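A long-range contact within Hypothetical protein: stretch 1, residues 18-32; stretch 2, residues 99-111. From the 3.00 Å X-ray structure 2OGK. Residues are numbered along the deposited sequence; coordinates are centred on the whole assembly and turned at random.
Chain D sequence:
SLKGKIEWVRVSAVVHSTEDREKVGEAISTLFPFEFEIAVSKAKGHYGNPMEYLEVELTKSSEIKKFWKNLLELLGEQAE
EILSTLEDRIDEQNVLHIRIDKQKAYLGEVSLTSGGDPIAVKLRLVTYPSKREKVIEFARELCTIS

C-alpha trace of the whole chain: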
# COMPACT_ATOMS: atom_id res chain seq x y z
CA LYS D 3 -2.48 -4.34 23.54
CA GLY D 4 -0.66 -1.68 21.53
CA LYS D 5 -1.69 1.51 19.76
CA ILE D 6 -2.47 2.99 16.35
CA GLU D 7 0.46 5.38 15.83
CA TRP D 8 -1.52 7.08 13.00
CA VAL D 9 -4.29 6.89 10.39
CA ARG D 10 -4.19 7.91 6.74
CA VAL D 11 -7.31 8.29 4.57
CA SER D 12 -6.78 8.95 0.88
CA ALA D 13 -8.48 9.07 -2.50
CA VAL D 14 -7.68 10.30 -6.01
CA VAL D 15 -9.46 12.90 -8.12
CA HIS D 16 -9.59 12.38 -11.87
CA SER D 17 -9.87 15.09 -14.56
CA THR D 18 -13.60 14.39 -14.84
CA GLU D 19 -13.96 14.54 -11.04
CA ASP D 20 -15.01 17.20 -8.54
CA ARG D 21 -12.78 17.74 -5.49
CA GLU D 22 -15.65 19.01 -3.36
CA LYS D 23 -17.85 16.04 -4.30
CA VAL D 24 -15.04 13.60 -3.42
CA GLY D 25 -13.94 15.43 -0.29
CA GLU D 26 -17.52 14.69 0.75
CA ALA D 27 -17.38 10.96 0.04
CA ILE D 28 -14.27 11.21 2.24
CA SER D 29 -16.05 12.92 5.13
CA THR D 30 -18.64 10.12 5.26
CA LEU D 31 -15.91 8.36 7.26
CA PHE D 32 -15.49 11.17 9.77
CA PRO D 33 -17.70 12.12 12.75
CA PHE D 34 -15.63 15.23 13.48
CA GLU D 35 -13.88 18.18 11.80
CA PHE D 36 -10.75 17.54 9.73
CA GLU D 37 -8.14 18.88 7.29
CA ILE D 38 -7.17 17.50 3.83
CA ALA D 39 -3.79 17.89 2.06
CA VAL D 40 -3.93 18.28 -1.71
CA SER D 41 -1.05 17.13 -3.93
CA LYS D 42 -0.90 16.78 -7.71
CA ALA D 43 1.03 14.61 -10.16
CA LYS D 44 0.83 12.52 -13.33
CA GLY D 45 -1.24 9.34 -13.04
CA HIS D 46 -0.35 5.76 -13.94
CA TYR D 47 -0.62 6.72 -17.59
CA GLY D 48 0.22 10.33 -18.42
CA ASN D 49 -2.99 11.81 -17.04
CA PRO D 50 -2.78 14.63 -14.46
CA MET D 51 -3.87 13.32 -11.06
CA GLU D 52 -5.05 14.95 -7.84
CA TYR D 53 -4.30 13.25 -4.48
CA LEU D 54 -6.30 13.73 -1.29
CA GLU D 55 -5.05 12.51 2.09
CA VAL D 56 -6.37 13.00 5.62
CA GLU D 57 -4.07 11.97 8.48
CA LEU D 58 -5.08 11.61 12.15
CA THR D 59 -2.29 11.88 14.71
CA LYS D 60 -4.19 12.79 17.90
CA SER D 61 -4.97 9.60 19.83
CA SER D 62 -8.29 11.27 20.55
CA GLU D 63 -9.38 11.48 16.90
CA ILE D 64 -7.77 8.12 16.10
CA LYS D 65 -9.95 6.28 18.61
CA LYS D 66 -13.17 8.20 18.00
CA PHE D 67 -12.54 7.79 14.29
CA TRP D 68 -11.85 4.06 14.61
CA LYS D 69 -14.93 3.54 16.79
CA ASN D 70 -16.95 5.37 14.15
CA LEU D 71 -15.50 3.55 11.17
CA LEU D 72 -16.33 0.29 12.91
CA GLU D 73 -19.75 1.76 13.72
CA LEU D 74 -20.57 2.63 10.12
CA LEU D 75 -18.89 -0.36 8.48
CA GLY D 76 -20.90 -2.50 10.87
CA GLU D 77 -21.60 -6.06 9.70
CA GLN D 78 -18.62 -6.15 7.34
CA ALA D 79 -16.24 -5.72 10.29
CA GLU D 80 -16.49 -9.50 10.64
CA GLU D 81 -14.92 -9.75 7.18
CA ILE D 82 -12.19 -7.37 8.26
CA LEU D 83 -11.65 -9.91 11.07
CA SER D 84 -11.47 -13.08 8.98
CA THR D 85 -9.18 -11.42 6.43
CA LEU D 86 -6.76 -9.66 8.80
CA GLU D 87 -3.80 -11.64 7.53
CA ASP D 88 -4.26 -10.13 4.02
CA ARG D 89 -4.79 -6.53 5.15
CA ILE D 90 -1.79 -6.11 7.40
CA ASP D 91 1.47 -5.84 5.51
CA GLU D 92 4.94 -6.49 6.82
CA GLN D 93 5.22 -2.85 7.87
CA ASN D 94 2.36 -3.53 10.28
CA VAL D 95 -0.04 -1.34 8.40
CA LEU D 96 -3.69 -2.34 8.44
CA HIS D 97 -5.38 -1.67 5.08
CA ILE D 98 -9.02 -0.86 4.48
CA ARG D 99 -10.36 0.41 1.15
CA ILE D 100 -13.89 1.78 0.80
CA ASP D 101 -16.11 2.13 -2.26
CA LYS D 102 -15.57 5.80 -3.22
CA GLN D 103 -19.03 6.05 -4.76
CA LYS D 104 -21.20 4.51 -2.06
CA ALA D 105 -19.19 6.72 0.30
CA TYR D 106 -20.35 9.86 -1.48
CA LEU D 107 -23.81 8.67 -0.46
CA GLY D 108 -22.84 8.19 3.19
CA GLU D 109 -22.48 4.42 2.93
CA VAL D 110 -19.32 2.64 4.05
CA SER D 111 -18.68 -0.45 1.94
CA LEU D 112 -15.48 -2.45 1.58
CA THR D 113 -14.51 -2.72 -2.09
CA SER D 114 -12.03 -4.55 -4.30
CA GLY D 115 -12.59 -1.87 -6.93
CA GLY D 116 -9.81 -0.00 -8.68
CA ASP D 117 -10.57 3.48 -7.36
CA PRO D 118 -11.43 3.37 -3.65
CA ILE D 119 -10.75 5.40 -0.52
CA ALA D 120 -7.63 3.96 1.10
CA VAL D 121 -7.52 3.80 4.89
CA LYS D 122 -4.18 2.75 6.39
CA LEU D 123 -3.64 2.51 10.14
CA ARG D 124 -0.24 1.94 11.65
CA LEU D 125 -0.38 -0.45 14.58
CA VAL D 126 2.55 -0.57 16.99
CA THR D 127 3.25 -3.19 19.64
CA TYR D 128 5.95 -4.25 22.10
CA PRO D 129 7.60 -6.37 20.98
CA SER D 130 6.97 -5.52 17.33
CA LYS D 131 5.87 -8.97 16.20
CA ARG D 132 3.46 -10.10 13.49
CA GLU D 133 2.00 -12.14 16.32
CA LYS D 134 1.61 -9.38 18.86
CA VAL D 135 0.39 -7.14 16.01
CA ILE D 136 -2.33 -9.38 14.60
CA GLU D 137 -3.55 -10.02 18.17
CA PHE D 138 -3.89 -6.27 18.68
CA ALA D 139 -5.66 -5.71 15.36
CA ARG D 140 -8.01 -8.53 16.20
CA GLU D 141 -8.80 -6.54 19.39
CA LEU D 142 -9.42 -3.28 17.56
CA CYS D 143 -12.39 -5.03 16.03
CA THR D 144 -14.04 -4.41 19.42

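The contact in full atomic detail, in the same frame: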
# COMPACT_ATOMS: atom_id res chain seq x y z
N THR D 18 -12.15 14.29 -14.73
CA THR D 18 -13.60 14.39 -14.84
C THR D 18 -14.26 14.62 -13.48
O THR D 18 -15.45 14.97 -13.40
CB THR D 18 -14.15 13.10 -15.43
OG1 THR D 18 -13.37 12.75 -16.58
CG2 THR D 18 -15.59 13.28 -15.81
N GLU D 19 -13.48 14.43 -12.42
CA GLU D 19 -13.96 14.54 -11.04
C GLU D 19 -13.97 15.91 -10.36
O GLU D 19 -13.22 16.82 -10.73
CB GLU D 19 -13.18 13.56 -10.17
CG GLU D 19 -13.40 12.13 -10.55
CD GLU D 19 -12.89 11.19 -9.49
OE1 GLU D 19 -11.66 11.06 -9.35
OE2 GLU D 19 -13.74 10.59 -8.79
N ASP D 20 -14.82 15.99 -9.34
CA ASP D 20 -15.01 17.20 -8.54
C ASP D 20 -14.46 17.04 -7.12
O ASP D 20 -14.99 16.26 -6.33
CB ASP D 20 -16.50 17.56 -8.51
CG ASP D 20 -16.85 18.60 -7.45
OD1 ASP D 20 -16.08 19.57 -7.26
OD2 ASP D 20 -17.91 18.46 -6.81
N ARG D 21 -13.41 17.79 -6.81
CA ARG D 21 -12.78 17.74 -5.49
C ARG D 21 -13.79 17.82 -4.35
O ARG D 21 -13.77 17.00 -3.44
CB ARG D 21 -11.76 18.87 -5.35
CG ARG D 21 -10.36 18.38 -5.07
CD ARG D 21 -9.39 19.53 -5.00
NE ARG D 21 -9.35 20.26 -6.26
CZ ARG D 21 -8.48 21.24 -6.52
NH1 ARG D 21 -7.59 21.60 -5.60
NH2 ARG D 21 -8.51 21.86 -7.70
N GLU D 22 -14.66 18.83 -4.40
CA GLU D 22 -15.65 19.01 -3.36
C GLU D 22 -16.57 17.80 -3.23
O GLU D 22 -16.91 17.39 -2.12
CB GLU D 22 -16.47 20.26 -3.63
N LYS D 23 -16.97 17.20 -4.35
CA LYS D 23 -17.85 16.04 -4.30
C LYS D 23 -17.13 14.87 -3.62
O LYS D 23 -17.72 14.17 -2.79
CB LYS D 23 -18.30 15.64 -5.71
N VAL D 24 -15.87 14.67 -3.98
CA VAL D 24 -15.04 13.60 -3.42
C VAL D 24 -14.74 13.85 -1.95
O VAL D 24 -14.95 12.98 -1.11
CB VAL D 24 -13.69 13.46 -4.19
CG1 VAL D 24 -12.87 12.33 -3.60
CG2 VAL D 24 -13.95 13.21 -5.68
N GLY D 25 -14.25 15.06 -1.66
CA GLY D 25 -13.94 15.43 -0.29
C GLY D 25 -15.11 15.07 0.62
O GLY D 25 -14.94 14.85 1.82
N GLU D 26 -16.30 15.02 0.03
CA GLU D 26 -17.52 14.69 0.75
C GLU D 26 -17.63 13.19 0.97
O GLU D 26 -18.00 12.74 2.05
CB GLU D 26 -18.74 15.21 -0.02
CG GLU D 26 -19.23 16.58 0.42
CD GLU D 26 -18.13 17.63 0.45
OE1 GLU D 26 -18.44 18.81 0.73
OE2 GLU D 26 -16.95 17.30 0.21
N ALA D 27 -17.33 12.41 -0.07
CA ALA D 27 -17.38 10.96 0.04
C ALA D 27 -16.33 10.57 1.09
O ALA D 27 -16.43 9.51 1.71
CB ALA D 27 -17.07 10.32 -1.30
N ILE D 28 -15.33 11.43 1.27
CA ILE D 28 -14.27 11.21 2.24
C ILE D 28 -14.83 11.43 3.64
O ILE D 28 -14.66 10.60 4.53
CB ILE D 28 -13.10 12.21 2.06
CG1 ILE D 28 -12.32 11.92 0.78
CG2 ILE D 28 -12.20 12.18 3.28
CD1 ILE D 28 -11.40 10.73 0.86
N SER D 29 -15.49 12.57 3.83
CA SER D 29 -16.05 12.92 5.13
C SER D 29 -17.05 11.91 5.66
O SER D 29 -17.29 11.87 6.86
CB SER D 29 -16.71 14.30 5.08
OG SER D 29 -17.96 14.25 4.40
N THR D 30 -17.66 11.10 4.79
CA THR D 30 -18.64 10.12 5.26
C THR D 30 -18.01 9.24 6.35
O THR D 30 -18.70 8.68 7.21
CB THR D 30 -19.16 9.22 4.09
OG1 THR D 30 -20.18 9.93 3.37
CG2 THR D 30 -19.76 7.93 4.62
N LEU D 31 -16.68 9.16 6.32
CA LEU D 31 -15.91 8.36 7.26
C LEU D 31 -15.53 9.10 8.53
O LEU D 31 -14.97 8.51 9.45
CB LEU D 31 -14.63 7.87 6.57
CG LEU D 31 -14.84 7.04 5.30
CD1 LEU D 31 -13.49 6.73 4.68
CD2 LEU D 31 -15.59 5.77 5.63
N PHE D 32 -15.83 10.40 8.58
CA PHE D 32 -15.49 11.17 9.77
C PHE D 32 -16.69 11.71 10.52
O PHE D 32 -17.68 12.14 9.91
CB PHE D 32 -14.56 12.34 9.40
CG PHE D 32 -13.24 11.90 8.86
CD1 PHE D 32 -12.06 12.35 9.44
CD2 PHE D 32 -13.17 11.02 7.79
CE1 PHE D 32 -10.81 11.94 8.95
CE2 PHE D 32 -11.94 10.59 7.29
CZ PHE D 32 -10.76 11.05 7.87
N ARG D 99 -9.95 -0.39 2.30
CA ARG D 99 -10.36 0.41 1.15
C ARG D 99 -11.88 0.42 1.04
O ARG D 99 -12.53 -0.62 1.08
CB ARG D 99 -9.72 -0.15 -0.13
N ILE D 100 -12.44 1.62 0.91
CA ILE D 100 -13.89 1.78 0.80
C ILE D 100 -14.31 2.20 -0.61
O ILE D 100 -13.57 2.87 -1.33
CB ILE D 100 -14.43 2.86 1.80
CG1 ILE D 100 -14.19 2.43 3.25
CG2 ILE D 100 -15.93 3.09 1.56
CD1 ILE D 100 -12.71 2.46 3.70
N ASP D 101 -15.52 1.79 -0.97
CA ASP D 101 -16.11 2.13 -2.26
C ASP D 101 -16.29 3.65 -2.27
O ASP D 101 -17.10 4.19 -1.52
CB ASP D 101 -17.46 1.41 -2.37
CG ASP D 101 -18.12 1.60 -3.71
OD1 ASP D 101 -18.40 2.76 -4.08
OD2 ASP D 101 -18.37 0.58 -4.40
N LYS D 102 -15.51 4.34 -3.11
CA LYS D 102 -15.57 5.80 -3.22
C LYS D 102 -16.96 6.36 -3.55
O LYS D 102 -17.34 7.44 -3.09
CB LYS D 102 -14.57 6.28 -4.29
CG LYS D 102 -14.89 7.64 -4.91
CD LYS D 102 -13.88 8.70 -4.52
CE LYS D 102 -12.52 8.47 -5.17
NZ LYS D 102 -12.55 8.64 -6.64
N GLN D 103 -17.71 5.61 -4.35
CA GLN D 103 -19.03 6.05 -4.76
C GLN D 103 -20.08 5.93 -3.67
O GLN D 103 -20.76 6.90 -3.34
CB GLN D 103 -19.48 5.26 -5.99
CG GLN D 103 -18.63 5.55 -7.21
CD GLN D 103 -18.48 7.04 -7.45
OE1 GLN D 103 -19.47 7.77 -7.50
NE2 GLN D 103 -17.25 7.50 -7.60
N LYS D 104 -20.22 4.73 -3.11
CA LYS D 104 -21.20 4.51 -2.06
C LYS D 104 -20.91 5.43 -0.89
O LYS D 104 -21.81 5.78 -0.12
CB LYS D 104 -21.16 3.05 -1.62
CG LYS D 104 -21.29 2.06 -2.75
CD LYS D 104 -22.18 0.90 -2.34
CE LYS D 104 -22.04 -0.28 -3.27
NZ LYS D 104 -20.69 -0.88 -3.13
N ALA D 105 -19.64 5.83 -0.77
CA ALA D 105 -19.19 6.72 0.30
C ALA D 105 -19.80 8.09 0.10
O ALA D 105 -20.29 8.71 1.05
CB ALA D 105 -17.68 6.83 0.29
N TYR D 106 -19.77 8.56 -1.15
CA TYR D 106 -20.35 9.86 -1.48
C TYR D 106 -21.76 9.93 -0.92
O TYR D 106 -22.22 10.98 -0.47
CB TYR D 106 -20.39 10.06 -3.00
CG TYR D 106 -20.95 11.41 -3.38
CD1 TYR D 106 -20.24 12.58 -3.11
CD2 TYR D 106 -22.22 11.52 -3.97
CE1 TYR D 106 -20.78 13.83 -3.42
CE2 TYR D 106 -22.77 12.77 -4.28
CZ TYR D 106 -22.04 13.92 -4.00
OH TYR D 106 -22.58 15.16 -4.28
N LEU D 107 -22.44 8.78 -0.94
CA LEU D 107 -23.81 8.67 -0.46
C LEU D 107 -23.88 8.18 0.99
O LEU D 107 -24.81 7.46 1.37
CB LEU D 107 -24.59 7.72 -1.37
CG LEU D 107 -24.59 8.15 -2.84
CD1 LEU D 107 -25.28 7.09 -3.69
CD2 LEU D 107 -25.29 9.50 -2.98
N GLY D 108 -22.89 8.57 1.79
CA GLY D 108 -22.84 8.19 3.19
C GLY D 108 -22.98 6.71 3.51
O GLY D 108 -23.60 6.34 4.50
N GLU D 109 -22.41 5.85 2.67
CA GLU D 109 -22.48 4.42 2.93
C GLU D 109 -21.10 3.78 2.87
O GLU D 109 -20.46 3.75 1.80
CB GLU D 109 -23.39 3.72 1.91
CG GLU D 109 -23.40 2.21 2.08
CD GLU D 109 -23.69 1.48 0.79
OE1 GLU D 109 -23.73 0.23 0.80
OE2 GLU D 109 -23.88 2.16 -0.23
N VAL D 110 -20.64 3.27 4.00
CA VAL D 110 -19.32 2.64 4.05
C VAL D 110 -19.42 1.19 3.57
O VAL D 110 -20.14 0.38 4.15
CB VAL D 110 -18.71 2.70 5.47
CG1 VAL D 110 -17.36 2.02 5.47
CG2 VAL D 110 -18.55 4.15 5.91
N SER D 111 -18.69 0.89 2.50
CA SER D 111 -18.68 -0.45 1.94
C SER D 111 -17.29 -0.83 1.46
O SER D 111 -16.67 -0.13 0.64
CB SER D 111 -19.65 -0.54 0.76
OG SER D 111 -19.60 -1.82 0.16

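Helix 21-29 of the first stretch meets the short helix 102-106 of the second almost at right angles (85°), their axes approaching to 7.7 Å. The backbones are in contact where they cross: Ala27 CA lies 3.5 Å from Tyr106 CA. Asp20 caps the longer helix through weak bonds to the backbone N atoms of Glu22 and Lys23; Asp101 caps the shorter one, its OD1 accepting from Lys104 N at 2.9 Å, while its OD2 forms a salt bridge with Lys104 NZ at 3.0 Å. Beyond helix 102-106 the chain turns through Gly108, whose positive phi (52°) favours glycine, and returns beside its own strand, where Asp101 N donates to Ser111 O at 2.8 Å.

Small side chains permit the close crossing. Ala27 CB sits 3.9 Å from Ala105 CB, 3.7 Å from Tyr106 CB and only 3.4 Å from the backbone atom Lys102 O, leaving little room at this methyl. The Tyr106 ring, with chi1 in t, comes back to the longer helix beside Lys23 and meets Lys23 O at its edge, CD1 to O being 3.0 Å. One turn on from Ala27, Thr30 points toward the second stretch and its OG1 donates to Ala105 O at 2.6 Å; the same OG1 lies 3.2 Å from Gly108 CA, while its methyl CG2 faces Val110 CG2 at 4.2 Å. Leu31 extends the apolar patch: its CD2 packs on Val110 CG2 at 3.4 Å and on Ile100 CG1 at 4.3 Å, so branched aliphatic side chains fill this buried end. At the other end, the Lys102 side chain bends to bring NZ within 3.1 Å of Glu19 OE2, a salt bridge with a weak hydrogen bond that pairs two buried charges; on the way its CD passes Val24 CG1 at 3.9 Å. Together the contacts bury 554 Å², summed over both stretches.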